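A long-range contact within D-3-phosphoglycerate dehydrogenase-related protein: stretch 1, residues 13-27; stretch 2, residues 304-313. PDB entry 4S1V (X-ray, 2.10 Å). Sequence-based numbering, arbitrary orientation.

Stretch 1 (13-27) VVRGLNAFQCLQGHD
Stretch 2 (304-313) AFENVVKFAH

Residues 304-312 are helical, in a helix that begins earlier in the chain, and His-313 is the first residue to leave helical phi/psi. In stretch 1, residues 14-16 form a 3-10 segment, Leu-17 is extended (phi/psi -76/153), and 18-22 have helical phi/psi without the regular bonds. A type II beta turn runs from Leu-23 to His-26, with Gly-25 at positive phi (76/18). The backbones come nearest at Cys-22 and Phe-305, CA to CA 6.5 Å.

No hydrogen bond or salt bridge crosses the contact. It is packing, burying 392 Å² over both sides.

The aromatic contacts centre on Phe-305 (chi1 -61°, m; chi2 -17°), the residue most covered by the other stretch. Leu-23 (chi1 m, chi2 t) sets CD1 over one face of this ring in a CH-pi contact, 3.5 Å from the centroid and 6° off the normal. At the ring edge, Ala-19 O lies 3.0 Å from Phe-305 CD2 and Val-14 CG1 4.1 Å from Phe-305 CZ. Ala-19 O also accepts the backbone bond from Cys-22 N at 3.1 Å. The CA-to-CB bond of Phe-20 points away, yet Phe-20 CD1 comes within 4.2 Å of Phe-305 CE2, and Phe-20 CA within 3.8 Å.

Among aliphatic contacts, Cys-22 CB meets Phe-305 CB at 4.2 Å. Leu-23 CD2 reaches Val-308 CG1 at 4.2 Å and also lies 3.8 Å from Phe-305 CB.

A backbone carbonyl packs on a methyl: Cys-22 O lies 3.7 Å from Val-309 CG1 (chi1 m).

The CA-to-CB bond of His-26 (chi1 -75°, m; chi2 -78°) points toward the helix. His-26 CE1 is 4.2 Å from Ala-312 CB, which lies at the ring edge. His-26 NE2 is 4.2 Å from Val-309 CG1. ND1 is hydrogen-bonded elsewhere in the structure.

Within the helix, Lys-310 NZ donates to Glu-306 OE2 at 2.8 Å, part of a salt bridge.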

# COMPACT_ATOMS: atom_id res chain seq x y z
N VAL C 13 -17.58 -6.13 -28.46
CA VAL C 13 -16.65 -5.76 -29.52
C VAL C 13 -16.90 -6.54 -30.81
O VAL C 13 -16.45 -6.14 -31.89
CB VAL C 13 -15.18 -5.97 -29.08
CG1 VAL C 13 -14.75 -4.88 -28.11
CG2 VAL C 13 -14.98 -7.36 -28.48
N VAL C 14 -17.61 -7.66 -30.71
CA VAL C 14 -17.90 -8.51 -31.87
C VAL C 14 -18.63 -7.74 -32.98
O VAL C 14 -18.28 -7.88 -34.15
CB VAL C 14 -18.62 -9.82 -31.46
CG1 VAL C 14 -19.17 -10.57 -32.67
CG2 VAL C 14 -17.66 -10.72 -30.67
N ARG C 15 -19.59 -6.89 -32.59
CA ARG C 15 -20.33 -6.04 -33.54
C ARG C 15 -19.41 -5.24 -34.44
O ARG C 15 -19.75 -4.97 -35.59
CB ARG C 15 -21.24 -5.04 -32.82
CG ARG C 15 -22.49 -5.62 -32.17
CD ARG C 15 -23.43 -4.54 -31.63
NE ARG C 15 -22.78 -3.49 -30.83
CZ ARG C 15 -23.44 -2.60 -30.08
NH1 ARG C 15 -24.76 -2.63 -30.00
NH2 ARG C 15 -22.78 -1.67 -29.40
N GLY C 16 -18.26 -4.85 -33.90
CA GLY C 16 -17.32 -3.98 -34.60
C GLY C 16 -16.26 -4.65 -35.46
O GLY C 16 -15.46 -3.97 -36.10
N LEU C 17 -16.25 -5.98 -35.49
CA LEU C 17 -15.26 -6.72 -36.27
C LEU C 17 -15.59 -6.68 -37.77
O LEU C 17 -16.76 -6.56 -38.13
CB LEU C 17 -15.18 -8.18 -35.81
CG LEU C 17 -14.88 -8.48 -34.34
CD1 LEU C 17 -14.99 -9.97 -34.09
CD2 LEU C 17 -13.51 -7.95 -33.92
N ASN C 18 -14.56 -6.80 -38.62
CA ASN C 18 -14.75 -6.97 -40.06
C ASN C 18 -15.64 -8.16 -40.36
O ASN C 18 -16.47 -8.12 -41.26
CB ASN C 18 -13.42 -7.18 -40.78
CG ASN C 18 -12.53 -5.95 -40.74
OD1 ASN C 18 -13.01 -4.83 -40.63
ND2 ASN C 18 -11.23 -6.17 -40.83
N ALA C 19 -15.45 -9.22 -39.58
CA ALA C 19 -16.19 -10.46 -39.77
C ALA C 19 -17.70 -10.31 -39.57
O ALA C 19 -18.47 -11.10 -40.10
CB ALA C 19 -15.62 -11.55 -38.87
N PHE C 20 -18.11 -9.30 -38.80
CA PHE C 20 -19.53 -9.08 -38.51
C PHE C 20 -20.36 -8.77 -39.76
O PHE C 20 -21.54 -9.12 -39.82
CB PHE C 20 -19.72 -7.97 -37.47
CG PHE C 20 -21.05 -8.04 -36.75
CD1 PHE C 20 -21.25 -8.94 -35.70
CD2 PHE C 20 -22.09 -7.18 -37.10
CE1 PHE C 20 -22.46 -8.99 -35.03
CE2 PHE C 20 -23.31 -7.23 -36.43
CZ PHE C 20 -23.49 -8.13 -35.39
N GLN C 21 -19.74 -8.15 -40.77
CA GLN C 21 -20.43 -7.86 -42.03
C GLN C 21 -20.86 -9.11 -42.79
O GLN C 21 -21.80 -9.06 -43.57
CB GLN C 21 -19.59 -6.94 -42.94
CG GLN C 21 -19.83 -5.46 -42.69
CD GLN C 21 -21.29 -5.05 -42.84
OE1 GLN C 21 -21.93 -5.33 -43.86
NE2 GLN C 21 -21.83 -4.39 -41.81
N CYS C 22 -20.16 -10.22 -42.53
CA CYS C 22 -20.51 -11.53 -43.07
C CYS C 22 -21.90 -12.00 -42.65
O CYS C 22 -22.43 -12.97 -43.20
CB CYS C 22 -19.47 -12.58 -42.65
SG CYS C 22 -17.79 -12.29 -43.27
N LEU C 23 -22.49 -11.33 -41.66
CA LEU C 23 -23.82 -11.70 -41.16
C LEU C 23 -24.95 -10.78 -41.64
O LEU C 23 -26.09 -10.88 -41.17
CB LEU C 23 -23.81 -11.78 -39.63
CG LEU C 23 -22.96 -12.86 -38.96
CD1 LEU C 23 -23.13 -12.74 -37.46
CD2 LEU C 23 -23.32 -14.25 -39.45
N GLN C 24 -24.64 -9.89 -42.57
CA GLN C 24 -25.62 -8.99 -43.17
C GLN C 24 -26.82 -9.79 -43.71
O GLN C 24 -26.65 -10.88 -44.27
CB GLN C 24 -24.97 -8.18 -44.29
CG GLN C 24 -25.75 -6.94 -44.71
CD GLN C 24 -25.42 -6.49 -46.12
OE1 GLN C 24 -24.59 -7.11 -46.81
NE2 GLN C 24 -26.06 -5.42 -46.57
N GLY C 25 -28.02 -9.26 -43.52
CA GLY C 25 -29.24 -9.96 -43.95
C GLY C 25 -29.65 -11.11 -43.04
O GLY C 25 -30.41 -11.99 -43.44
N HIS C 26 -29.12 -11.11 -41.82
CA HIS C 26 -29.56 -12.03 -40.77
C HIS C 26 -29.98 -11.22 -39.58
O HIS C 26 -29.58 -10.07 -39.43
CB HIS C 26 -28.45 -13.00 -40.37
CG HIS C 26 -28.21 -14.10 -41.37
ND1 HIS C 26 -29.00 -15.18 -41.47
CD2 HIS C 26 -27.19 -14.26 -42.32
CE1 HIS C 26 -28.53 -16.00 -42.43
NE2 HIS C 26 -27.42 -15.43 -42.95
N ASP C 27 -30.78 -11.83 -38.70
CA ASP C 27 -31.20 -11.20 -37.46
C ASP C 27 -30.28 -11.61 -36.30
O ASP C 27 -30.40 -12.72 -35.77
CB ASP C 27 -32.66 -11.56 -37.16
CG ASP C 27 -33.28 -10.68 -36.10
OD1 ASP C 27 -32.68 -9.64 -35.73
OD2 ASP C 27 -34.40 -11.02 -35.64
N ALA C 304 -16.46 -18.86 -37.76
CA ALA C 304 -17.75 -19.15 -37.14
C ALA C 304 -18.92 -18.62 -37.98
O ALA C 304 -19.91 -19.33 -38.17
CB ALA C 304 -17.81 -18.60 -35.72
N PHE C 305 -18.79 -17.39 -38.48
CA PHE C 305 -19.85 -16.80 -39.31
C PHE C 305 -19.93 -17.44 -40.70
O PHE C 305 -20.99 -17.47 -41.31
CB PHE C 305 -19.66 -15.28 -39.45
CG PHE C 305 -19.72 -14.53 -38.15
CD1 PHE C 305 -20.26 -15.12 -37.00
CD2 PHE C 305 -19.27 -13.22 -38.07
CE1 PHE C 305 -20.32 -14.43 -35.80
CE2 PHE C 305 -19.34 -12.51 -36.88
CZ PHE C 305 -19.86 -13.12 -35.75
N GLU C 306 -18.79 -17.95 -41.17
CA GLU C 306 -18.71 -18.70 -42.42
C GLU C 306 -19.54 -19.97 -42.32
O GLU C 306 -20.26 -20.34 -43.24
CB GLU C 306 -17.24 -19.02 -42.76
CG GLU C 306 -17.01 -20.00 -43.90
CD GLU C 306 -15.66 -20.69 -43.83
OE1 GLU C 306 -14.69 -20.12 -43.27
OE2 GLU C 306 -15.55 -21.83 -44.34
N ASN C 307 -19.44 -20.65 -41.17
CA ASN C 307 -20.19 -21.87 -40.94
C ASN C 307 -21.69 -21.62 -40.78
O ASN C 307 -22.52 -22.43 -41.18
CB ASN C 307 -19.62 -22.64 -39.75
CG ASN C 307 -18.31 -23.33 -40.09
OD1 ASN C 307 -18.06 -23.70 -41.24
ND2 ASN C 307 -17.47 -23.52 -39.08
N VAL C 308 -22.03 -20.47 -40.20
CA VAL C 308 -23.41 -20.03 -40.10
C VAL C 308 -24.03 -19.90 -41.50
O VAL C 308 -25.10 -20.46 -41.76
CB VAL C 308 -23.54 -18.70 -39.31
CG1 VAL C 308 -24.93 -18.10 -39.48
CG2 VAL C 308 -23.25 -18.94 -37.83
N VAL C 309 -23.35 -19.19 -42.40
CA VAL C 309 -23.85 -18.98 -43.77
C VAL C 309 -23.80 -20.25 -44.65
O VAL C 309 -24.59 -20.39 -45.59
CB VAL C 309 -23.20 -17.76 -44.48
CG1 VAL C 309 -23.47 -16.49 -43.69
CG2 VAL C 309 -21.71 -17.96 -44.69
N LYS C 310 -22.87 -21.15 -44.33
CA LYS C 310 -22.86 -22.49 -44.93
C LYS C 310 -24.07 -23.31 -44.49
O LYS C 310 -24.65 -24.05 -45.29
CB LYS C 310 -21.57 -23.24 -44.57
CG LYS C 310 -20.36 -22.87 -45.41
CD LYS C 310 -19.17 -23.76 -45.08
CE LYS C 310 -18.05 -23.60 -46.11
NZ LYS C 310 -16.74 -24.05 -45.57
N PHE C 311 -24.46 -23.18 -43.22
CA PHE C 311 -25.64 -23.87 -42.70
C PHE C 311 -26.91 -23.29 -43.30
O PHE C 311 -27.83 -24.03 -43.63
CB PHE C 311 -25.69 -23.81 -41.16
CG PHE C 311 -26.83 -24.61 -40.56
CD1 PHE C 311 -28.08 -24.02 -40.36
CD2 PHE C 311 -26.65 -25.93 -40.18
CE1 PHE C 311 -29.13 -24.75 -39.81
CE2 PHE C 311 -27.69 -26.67 -39.63
CZ PHE C 311 -28.93 -26.08 -39.45
N ALA C 312 -26.96 -21.96 -43.45
CA ALA C 312 -28.12 -21.29 -44.04
C ALA C 312 -28.50 -21.89 -45.40
O ALA C 312 -29.69 -22.07 -45.69
CB ALA C 312 -27.87 -19.79 -44.16
N HIS C 313 -27.49 -22.24 -46.18
CA HIS C 313 -27.58 -22.82 -47.51
C HIS C 313 -27.44 -24.32 -47.53
O HIS C 313 -26.72 -24.83 -48.35
CB HIS C 313 -26.37 -22.37 -48.32
CG HIS C 313 -26.26 -20.89 -48.52
ND1 HIS C 313 -25.07 -20.28 -48.85
CD2 HIS C 313 -27.18 -19.91 -48.44
CE1 HIS C 313 -25.26 -18.98 -48.98
NE2 HIS C 313 -26.53 -18.73 -48.74